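Local coordinates for dTDP-4-amino-4,6-dideoxyglucose formyltransferase (Shewanella sp. FDAARGOS_354, PDB 6V2T), which probably transfers a formyl group from a folate cofactor to the 4-amino group of the nucleotide-linked sugar dTDP-4-amino-4,6-dideoxyglucose, a reaction linked to O-antigen synthesis, at residues L27-N32 / T75-K80; F38-V43 / I70-T75; K83-I88 / S106-N111. All coordinates share one frame; numbering follows the deposited sequence.

Followed from the N terminus, the chain runs through strand 24-30 into helix 33-45, passes along strand 53-60 and returns through the turn after helix 67-70 to edge strand 75-77. Contact 1 closes this loop of 42 residues by joining strands 24-30 and 75-77 over the strand between them. Nested inside it, contact 2 sets helix 33-45 against the turn leading into strand 75-77, and the two share T75. Contact 3 follows in series, closing a loop of 17 residues that holds strand 94-98, and ties helix 82-91 to the short helix 106-109. It meets contact 1 where N78 N and D84 OD2 form a probable hydrogen bond of 2.8 Å, whereas contacts 2 and 3 do not touch.

Contact 1 (L27-N32 / T75-K80); sequences LIVSDN and TSINVK. With 0FX (dTDP-4-amino-4,6-dideoxyglucose), chain G.
The segments 27-32 and 75-80 lie on parallel strands that are not sheet neighbours, for strand 53-60 runs between them, and the closest alpha carbons, those of V29 and I77, are 8.0 Å apart. No hydrogen bond joins the segments; three buried aliphatic side chains do the work, reaching over one face of the sheet. CG1 of V29 lies 4.1 Å from CG2 of I77, and the two side chains are set roughly perpendicular. I77 divides its branches between two partners: CG2 serves V29, while CG1 stands anti to the backbone N (chi1 -156°) and carries CD1 to within 4.2 Å of L27 CD2. Beyond the strand, N78 OD1 accepts from K80 N at 3.0 Å, an Asx turn whose donor sits well above the carbonyl plane. Q102 NE2 also donates to that oxygen.

At the other end of segment 27-32, N32 takes part in the sugar-nucleotide pocket. Its ND2 donates to O3P of the bound dTDP-4-amino-4,6-dideoxyglucose at 2.9 Å, with a bent N-H...O angle of 131°, while OD1 caps the following helix at L35 N. One amide thus links the helix start to the ligand's phosphate, an example of a site built between a strand in the parallel part of a Rossmann-like sheet and the helix that follows.

Strand 24-30 is hydrogen-bonded to strands 53-60 and 94-98. Helix 82-91 covers the aliphatic face, with I88 touching both L27 and I77, and helix 33-45 packs on the opposite face through I28 and I39.

Contact 2 (F38-V43 / I70-T75); sequences FIQNLV and ISLGLT
Q40 reaches out from helix 33-45 and meets two leucines of the 70-75 turn with its terminal amide. Its NE2 lies 3.9 Å from L74 CD1, and its OE1 lies 4.2 Å from L72 CD1; both are van der Waals contacts, with no hydrogen bond between the segments. Beyond CG the glutamine chain is extended (chi2 173°), which carries the amide across to the turn; Q40 and L74 extend from opposite sides and approach only at their far ends.

The turn sets the two leucines in place. A type I beta turn runs from I70 to G73, where the positive phi of the glycine (85°) ends the short helix in a Schellman motif. G73 N makes a weak bond to I70 O, and S71 OG is hydrogen-bonded to S68 O just before the segment. L72 and L74 flank the glycine, and both direct their side chains at helix 33-45, where V36 touches each of them.

Y57 of strand 53-60 touches both Q40 and L74, so the helix and the turn pack together beside that strand. T75 then pairs through its backbone with Y59 as the edge strand begins, while F38, L42 and V43 of the helix pack against helix 171-194.

Contact 3 (K83-I88 / S106-N111); sequences KDVAHI and SELVNN
L108 meets I88 through torsions that bring two methyl branches together. The isoleucine CG2 stands anti to its own backbone N, with CG1 anti to the carbonyl carbon, and L108 has an unusual chi1 of -137° that carries its branches toward helix 82-91. I88 CG2 and L108 CD2 consequently approach to 3.9 Å, the two side chains lying crosswise. One turn earlier, the two methyls of V85 take different partners: CG2 lies 4.4 Å from L108 CG, and CG1 lies 4.3 Å from E107 CB. Only the base of the glutamate joins this packing, since its carboxylate leads away and accepts a weak bond from S106 OG.

In the parallel part of the Rossmann-like sheet of the formyltransferase domain, these two helices belong to successive beta-alpha-beta connections, 82-91 leading from strand 75-77 to 94-98 and 106-109 from 94-98 to 113-118. The second is short, and N111 folds back on it: ND2 donates to E107 O at 2.8 Å in a nearly straight bond (172°), with the oxygen in the amide plane of N111.

V79 and P105 extend the apolar packing through L108 and V85 respectively, and next to L108 along the chain V109 touches the bound folic acid.

Contact 1 (L27-N32 / T75-K80)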
loop_
_atom_site.group_PDB
_atom_site.type_symbol
_atom_site.label_atom_id
_atom_site.label_comp_id
_atom_site.label_asym_id
_atom_site.label_seq_id
_atom_site.Cartn_x
_atom_site.Cartn_y
_atom_site.Cartn_z
ATOM N N LEU B 27 36.330 16.898 -1.358
ATOM C CA LEU B 27 35.126 17.293 -0.595
ATOM C C LEU B 27 33.908 16.506 -1.105
ATOM O O LEU B 27 33.539 16.601 -2.307
ATOM C CB LEU B 27 34.895 18.803 -0.663
ATOM C CG LEU B 27 33.570 19.265 -0.049
ATOM C CD1 LEU B 27 33.597 19.075 1.467
ATOM C CD2 LEU B 27 33.279 20.714 -0.403
ATOM N N ILE B 28 33.255 15.775 -0.203
ATOM C CA ILE B 28 32.005 15.049 -0.527
ATOM C C ILE B 28 30.855 15.829 0.103
ATOM O O ILE B 28 30.851 16.026 1.340
ATOM C CB ILE B 28 32.146 13.569 -0.141
ATOM C CG1 ILE B 28 33.276 12.939 -0.967
ATOM C CG2 ILE B 28 30.837 12.822 -0.328
ATOM C CD1 ILE B 28 33.750 11.639 -0.425
ATOM N N VAL B 29 29.990 16.387 -0.756
ATOM C CA VAL B 29 28.765 17.113 -0.334
ATOM C C VAL B 29 27.581 16.203 -0.618
ATOM O O VAL B 29 27.386 15.785 -1.777
ATOM C CB VAL B 29 28.572 18.463 -1.033
ATOM C CG1 VAL B 29 27.418 19.237 -0.411
ATOM C CG2 VAL B 29 29.833 19.297 -1.014
ATOM N N SER B 30 26.800 15.921 0.406
ATOM C CA SER B 30 25.769 14.870 0.339
ATOM C C SER B 30 24.651 15.119 1.352
ATOM O O SER B 30 24.949 15.480 2.514
ATOM C CB SER B 30 26.388 13.545 0.580
ATOM O OG SER B 30 25.395 12.545 0.463
ATOM N N ASP B 31 23.422 14.838 0.936
ATOM C CA ASP B 31 22.212 14.944 1.796
ATOM C C ASP B 31 21.526 13.577 1.892
ATOM O O ASP B 31 20.331 13.564 2.209
ATOM C CB ASP B 31 21.310 16.052 1.255
ATOM C CG ASP B 31 21.941 17.411 1.487
ATOM O OD1 ASP B 31 22.212 17.752 2.671
ATOM O OD2 ASP B 31 22.210 18.089 0.495
ATOM N N ASN B 32 22.268 12.491 1.640
ATOM C CA ASN B 32 21.783 11.085 1.600
ATOM C C ASN B 32 22.651 10.229 2.533
ATOM O O ASN B 32 23.857 9.986 2.225
ATOM C CB ASN B 32 21.774 10.542 0.171
ATOM C CG ASN B 32 21.042 9.221 0.023
ATOM O OD1 ASN B 32 21.650 8.156 0.099
ATOM N ND2 ASN B 32 19.740 9.285 -0.201
ATOM N N THR B 75 29.065 18.218 9.034
ATOM C CA THR B 75 28.660 19.609 9.313
ATOM C C THR B 75 28.087 20.190 8.026
ATOM O O THR B 75 28.224 19.564 6.963
ATOM C CB THR B 75 29.836 20.414 9.871
ATOM O OG1 THR B 75 30.916 20.227 8.955
ATOM C CG2 THR B 75 30.232 19.968 11.263
ATOM N N SER B 76 27.436 21.332 8.138
ATOM C CA SER B 76 26.758 22.018 7.017
ATOM C C SER B 76 27.810 22.697 6.135
ATOM O O SER B 76 28.878 23.081 6.665
ATOM C CB SER B 76 25.757 23.011 7.523
ATOM O OG SER B 76 24.978 23.486 6.440
ATOM N N ILE B 77 27.507 22.841 4.843
ATOM C CA ILE B 77 28.206 23.805 3.944
ATOM C C ILE B 77 27.144 24.452 3.061
ATOM O O ILE B 77 26.129 23.775 2.797
ATOM C CB ILE B 77 29.327 23.135 3.126
ATOM C CG1 ILE B 77 30.386 24.149 2.688
ATOM C CG2 ILE B 77 28.763 22.346 1.950
ATOM C CD1 ILE B 77 31.729 23.527 2.351
ATOM N N ASN B 78 27.381 25.701 2.663
ATOM C CA ASN B 78 26.462 26.526 1.842
ATOM C C ASN B 78 27.142 26.933 0.535
ATOM O O ASN B 78 27.801 27.976 0.469
ATOM C CB ASN B 78 25.993 27.766 2.599
ATOM C CG ASN B 78 24.938 28.528 1.830
ATOM O OD1 ASN B 78 24.581 28.170 0.707
ATOM N ND2 ASN B 78 24.418 29.572 2.444
ATOM N N VAL B 79 26.867 26.182 -0.512
ATOM C CA VAL B 79 27.481 26.324 -1.854
ATOM C C VAL B 79 27.007 27.625 -2.529
ATOM O O VAL B 79 27.582 27.988 -3.582
ATOM C CB VAL B 79 27.124 25.045 -2.631
ATOM C CG1 VAL B 79 27.073 25.259 -4.115
ATOM C CG2 VAL B 79 28.065 23.912 -2.242
ATOM N N LYS B 80 26.030 28.329 -1.952
ATOM C CA LYS B 80 25.606 29.675 -2.426
ATOM C C LYS B 80 26.247 30.775 -1.567
ATOM O O LYS B 80 25.993 31.941 -1.859
ATOM C CB LYS B 80 24.080 29.782 -2.412
ATOM C CG LYS B 80 23.367 28.676 -3.176
ATOM C CD LYS B 80 22.008 29.080 -3.700
ATOM C CE LYS B 80 21.278 27.931 -4.361
ATOM N NZ LYS B 80 19.808 28.077 -4.237
HETATM O O4P 0FX G . 17.449 10.872 -3.830
HETATM P P2 0FX G . 17.613 11.693 -2.549
HETATM O O3P 0FX G . 18.964 11.534 -1.927
HETATM O O1G 0FX G . 17.501 13.163 -3.090
HETATM C C1G 0FX G . 18.559 14.073 -2.798
HETATM C C2G 0FX G . 17.868 15.353 -2.373
HETATM O O2G 0FX G . 17.041 15.211 -1.204
HETATM C C3G 0FX G . 16.995 15.785 -3.540
HETATM O O3G 0FX G . 16.429 17.054 -3.180
HETATM C C4G 0FX G . 17.795 15.841 -4.856
HETATM N N4A 0FX G . 16.860 15.994 -5.976
HETATM C C5G 0FX G . 18.640 14.608 -5.152
HETATM C C6G 0FX G . 19.573 14.857 -6.355
HETATM O O5G 0FX G . 19.379 14.273 -3.974
HETATM O OPP 0FX G . 16.667 11.441 -1.162
HETATM P P 0FX G . 15.206 11.989 -1.302
HETATM O O1P 0FX G . 15.003 13.414 -1.523
HETATM O O2P 0FX G . 14.522 11.702 0.009
HETATM O O5 0FX G . 14.310 11.147 -2.291
HETATM C C5 0FX G . 14.444 9.754 -2.383
HETATM C C4 0FX G . 13.152 9.224 -3.018
HETATM O O4 0FX G . 12.032 9.365 -2.142
HETATM C C3 0FX G . 12.700 9.990 -4.274
HETATM O O3 0FX G . 13.411 9.589 -5.437
HETATM C C2 0FX G . 11.172 9.744 -4.347
HETATM C C1 0FX G . 10.849 9.576 -2.836
HETATM N N11 0FX G . 10.214 10.785 -2.331
HETATM C C61 0FX G . 10.895 11.726 -1.641
HETATM C C51 0FX G . 10.214 12.847 -1.167
HETATM C C5A 0FX G . 10.969 13.925 -0.397
HETATM C C21 0FX G . 8.900 10.909 -2.559
HETATM O O21 0FX G . 8.259 9.940 -3.260
HETATM N N31 0FX G . 8.205 11.990 -2.130
HETATM C C41 0FX G . 8.845 12.964 -1.431
HETATM O O41 0FX G . 8.136 14.068 -1.052
#

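Contact 2 (F38-V43 / I70-T75)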
loop_
_atom_site.group_PDB
_atom_site.type_symbol
_atom_site.label_atom_id
_atom_site.label_comp_id
_atom_site.label_asym_id
_atom_site.label_seq_id
_atom_site.Cartn_x
_atom_site.Cartn_y
_atom_site.Cartn_z
ATOM N N PHE B 38 27.915 4.627 2.961
ATOM C CA PHE B 38 28.502 3.674 1.982
ATOM C C PHE B 38 29.848 4.196 1.455
ATOM O O PHE B 38 30.786 3.399 1.349
ATOM C CB PHE B 38 27.544 3.430 0.823
ATOM C CG PHE B 38 28.121 2.527 -0.220
ATOM C CD1 PHE B 38 28.674 3.055 -1.375
ATOM C CD2 PHE B 38 28.156 1.158 -0.019
ATOM C CE1 PHE B 38 29.209 2.216 -2.333
ATOM C CE2 PHE B 38 28.707 0.324 -0.975
ATOM C CZ PHE B 38 29.223 0.860 -2.134
ATOM N N ILE B 39 29.967 5.494 1.166
ATOM C CA ILE B 39 31.212 6.072 0.581
ATOM C C ILE B 39 32.310 6.045 1.655
ATOM O O ILE B 39 33.440 5.593 1.360
ATOM C CB ILE B 39 30.975 7.493 0.030
ATOM C CG1 ILE B 39 30.155 7.470 -1.265
ATOM C CG2 ILE B 39 32.293 8.221 -0.160
ATOM C CD1 ILE B 39 29.650 8.832 -1.687
ATOM N N GLN B 40 31.972 6.453 2.872
ATOM C CA GLN B 40 32.908 6.394 4.032
ATOM C C GLN B 40 33.529 4.999 4.145
ATOM O O GLN B 40 34.767 4.907 4.207
ATOM C CB GLN B 40 32.196 6.842 5.300
ATOM C CG GLN B 40 32.229 8.352 5.434
ATOM C CD GLN B 40 31.400 8.881 6.572
ATOM O OE1 GLN B 40 30.549 8.184 7.124
ATOM N NE2 GLN B 40 31.615 10.149 6.887
ATOM N N ASN B 41 32.699 3.961 4.155
ATOM C CA ASN B 41 33.157 2.554 4.199
ATOM C C ASN B 41 34.012 2.271 2.956
ATOM O O ASN B 41 35.113 1.731 3.112
ATOM C CB ASN B 41 31.990 1.577 4.337
ATOM C CG ASN B 41 32.497 0.171 4.544
ATOM O OD1 ASN B 41 33.192 -0.093 5.526
ATOM N ND2 ASN B 41 32.221 -0.701 3.591
ATOM N N LEU B 42 33.553 2.647 1.763
ATOM C CA LEU B 42 34.260 2.346 0.482
ATOM C C LEU B 42 35.685 2.902 0.517
ATOM O O LEU B 42 36.596 2.263 -0.077
ATOM C CB LEU B 42 33.502 2.992 -0.678
ATOM C CG LEU B 42 33.244 2.112 -1.888
ATOM C CD1 LEU B 42 32.779 2.971 -3.061
ATOM C CD2 LEU B 42 34.455 1.281 -2.266
ATOM N N VAL B 43 35.864 4.062 1.154
ATOM C CA VAL B 43 37.172 4.764 1.254
ATOM C C VAL B 43 38.105 3.902 2.119
ATOM O O VAL B 43 39.196 3.543 1.616
ATOM C CB VAL B 43 36.982 6.204 1.767
ATOM C CG1 VAL B 43 38.255 6.811 2.324
ATOM C CG2 VAL B 43 36.401 7.100 0.662
ATOM N N ILE B 70 24.340 14.545 10.825
ATOM C CA ILE B 70 25.096 15.139 11.972
ATOM C C ILE B 70 25.582 14.025 12.904
ATOM O O ILE B 70 26.599 14.237 13.603
ATOM C CB ILE B 70 24.238 16.143 12.754
ATOM C CG1 ILE B 70 23.765 17.296 11.870
ATOM C CG2 ILE B 70 25.002 16.635 13.974
ATOM C CD1 ILE B 70 22.748 18.198 12.533
ATOM N N SER B 71 24.865 12.900 12.927
ATOM C CA SER B 71 25.204 11.684 13.711
ATOM C C SER B 71 26.408 10.964 13.090
ATOM O O SER B 71 27.047 10.184 13.812
ATOM C CB SER B 71 24.019 10.760 13.816
ATOM O OG SER B 71 23.980 9.866 12.713
ATOM N N LEU B 72 26.697 11.186 11.802
ATOM C CA LEU B 72 27.914 10.648 11.136
ATOM C C LEU B 72 29.056 11.664 11.274
ATOM O O LEU B 72 30.153 11.387 10.771
ATOM C CB LEU B 72 27.605 10.327 9.670
ATOM C CG LEU B 72 26.725 9.099 9.441
ATOM C CD1 LEU B 72 26.463 8.885 7.956
ATOM C CD2 LEU B 72 27.350 7.852 10.049
ATOM N N GLY B 73 28.805 12.785 11.954
ATOM C CA GLY B 73 29.808 13.825 12.247
ATOM C C GLY B 73 29.943 14.816 11.101
ATOM O O GLY B 73 30.950 15.558 11.070
ATOM N N LEU B 74 28.983 14.829 10.171
ATOM C CA LEU B 74 28.982 15.810 9.057
ATOM C C LEU B 74 28.559 17.153 9.633
ATOM O O LEU B 74 27.835 17.185 10.647
ATOM C CB LEU B 74 28.066 15.364 7.912
ATOM C CG LEU B 74 28.734 14.485 6.856
ATOM C CD1 LEU B 74 29.209 13.169 7.448
ATOM C CD2 LEU B 74 27.810 14.231 5.678
ATOM N N THR B 75 29.065 18.218 9.034
ATOM C CA THR B 75 28.660 19.609 9.313
ATOM C C THR B 75 28.087 20.190 8.026
ATOM O O THR B 75 28.224 19.564 6.963
ATOM C CB THR B 75 29.836 20.414 9.871
ATOM O OG1 THR B 75 30.916 20.227 8.955
ATOM C CG2 THR B 75 30.232 19.968 11.263
#

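Contact 3 (K83-I88 / S106-N111)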
loop_
_atom_site.group_PDB
_atom_site.type_symbol
_atom_site.label_atom_id
_atom_site.label_comp_id
_atom_site.label_asym_id
_atom_site.label_seq_id
_atom_site.Cartn_x
_atom_site.Cartn_y
_atom_site.Cartn_z
ATOM N N LYS B 83 31.720 33.054 0.701
ATOM C CA LYS B 83 32.759 32.598 1.663
ATOM C C LYS B 83 33.001 31.095 1.526
ATOM O O LYS B 83 34.187 30.708 1.491
ATOM C CB LYS B 83 32.357 32.916 3.108
ATOM C CG LYS B 83 32.933 34.214 3.665
ATOM C CD LYS B 83 32.043 34.888 4.696
ATOM C CE LYS B 83 31.016 35.815 4.076
ATOM N NZ LYS B 83 29.779 35.904 4.891
ATOM N N ASP B 84 31.944 30.270 1.517
ATOM C CA ASP B 84 32.109 28.791 1.457
ATOM C C ASP B 84 32.701 28.426 0.088
ATOM O O ASP B 84 33.625 27.613 0.063
ATOM C CB ASP B 84 30.819 28.033 1.794
ATOM C CG ASP B 84 30.492 27.973 3.287
ATOM O OD1 ASP B 84 31.220 28.596 4.085
ATOM O OD2 ASP B 84 29.514 27.290 3.643
ATOM N N VAL B 85 32.222 29.040 -0.998
ATOM C CA VAL B 85 32.762 28.814 -2.372
ATOM C C VAL B 85 34.276 29.089 -2.366
ATOM O O VAL B 85 35.045 28.221 -2.852
ATOM C CB VAL B 85 31.995 29.654 -3.410
ATOM C CG1 VAL B 85 32.753 29.820 -4.717
ATOM C CG2 VAL B 85 30.620 29.065 -3.672
ATOM N N ALA B 86 34.710 30.219 -1.790
ATOM C CA ALA B 86 36.140 30.601 -1.720
ATOM C C ALA B 86 36.906 29.509 -0.973
ATOM O O ALA B 86 37.951 29.065 -1.487
ATOM C CB ALA B 86 36.304 31.955 -1.068
ATOM N N HIS B 87 36.394 29.052 0.173
ATOM C CA HIS B 87 37.059 27.991 0.972
ATOM C C HIS B 87 37.207 26.741 0.104
ATOM O O HIS B 87 38.290 26.121 0.150
ATOM C CB HIS B 87 36.325 27.650 2.280
ATOM C CG HIS B 87 37.061 26.628 3.085
ATOM N ND1 HIS B 87 36.470 25.471 3.541
ATOM C CD2 HIS B 87 38.361 26.544 3.438
ATOM C CE1 HIS B 87 37.362 24.737 4.180
ATOM N NE2 HIS B 87 38.524 25.369 4.124
ATOM N N ILE B 88 36.166 26.358 -0.647
ATOM C CA ILE B 88 36.232 25.084 -1.415
ATOM C C ILE B 88 37.320 25.246 -2.481
ATOM O O ILE B 88 38.226 24.356 -2.566
ATOM C CB ILE B 88 34.868 24.690 -2.025
ATOM C CG1 ILE B 88 33.811 24.397 -0.957
ATOM C CG2 ILE B 88 35.025 23.511 -2.963
ATOM C CD1 ILE B 88 32.402 24.608 -1.444
ATOM N N SER B 106 27.956 28.734 -10.881
ATOM C CA SER B 106 28.961 28.837 -11.965
ATOM C C SER B 106 30.365 29.079 -11.384
ATOM O O SER B 106 31.294 28.481 -11.905
ATOM C CB SER B 106 28.548 29.902 -12.942
ATOM O OG SER B 106 28.553 31.159 -12.308
ATOM N N GLU B 107 30.512 29.853 -10.293
ATOM C CA GLU B 107 31.817 30.170 -9.652
ATOM C C GLU B 107 32.447 28.927 -9.013
ATOM O O GLU B 107 33.693 28.929 -8.851
ATOM C CB GLU B 107 31.671 31.253 -8.576
ATOM C CG GLU B 107 31.389 32.642 -9.129
ATOM C CD GLU B 107 29.940 32.934 -9.482
ATOM O OE1 GLU B 107 29.068 32.060 -9.228
ATOM O OE2 GLU B 107 29.680 34.033 -10.029
ATOM N N LEU B 108 31.659 27.916 -8.627
ATOM C CA LEU B 108 32.215 26.642 -8.110
ATOM C C LEU B 108 32.569 25.719 -9.289
ATOM O O LEU B 108 33.714 25.289 -9.364
ATOM C CB LEU B 108 31.188 25.976 -7.198
ATOM C CG LEU B 108 31.705 25.375 -5.898
ATOM C CD1 LEU B 108 30.660 24.475 -5.277
ATOM C CD2 LEU B 108 33.025 24.643 -6.070
ATOM N N VAL B 109 31.595 25.389 -10.142
ATOM C CA VAL B 109 31.741 24.334 -11.193
ATOM C C VAL B 109 32.788 24.735 -12.237
ATOM O O VAL B 109 33.430 23.808 -12.787
ATOM C CB VAL B 109 30.401 23.924 -11.842
ATOM C CG1 VAL B 109 29.420 23.400 -10.810
ATOM C CG2 VAL B 109 29.754 25.012 -12.680
ATOM N N ASN B 110 32.961 26.031 -12.518
ATOM C CA ASN B 110 33.900 26.530 -13.557
ATOM C C ASN B 110 35.334 26.552 -13.025
ATOM O O ASN B 110 36.251 26.558 -13.863
ATOM C CB ASN B 110 33.493 27.910 -14.090
ATOM C CG ASN B 110 32.196 27.871 -14.874
ATOM O OD1 ASN B 110 31.808 26.833 -15.412
ATOM N ND2 ASN B 110 31.515 28.997 -14.952
ATOM N N ASN B 111 35.528 26.556 -11.707
ATOM C CA ASN B 111 36.855 26.771 -11.069
ATOM C C ASN B 111 37.387 25.530 -10.348
ATOM O O ASN B 111 38.543 25.612 -9.913
ATOM C CB ASN B 111 36.823 27.940 -10.072
ATOM C CG ASN B 111 36.689 29.262 -10.799
ATOM O OD1 ASN B 111 37.526 29.598 -11.628
ATOM N ND2 ASN B 111 35.588 29.960 -10.576
#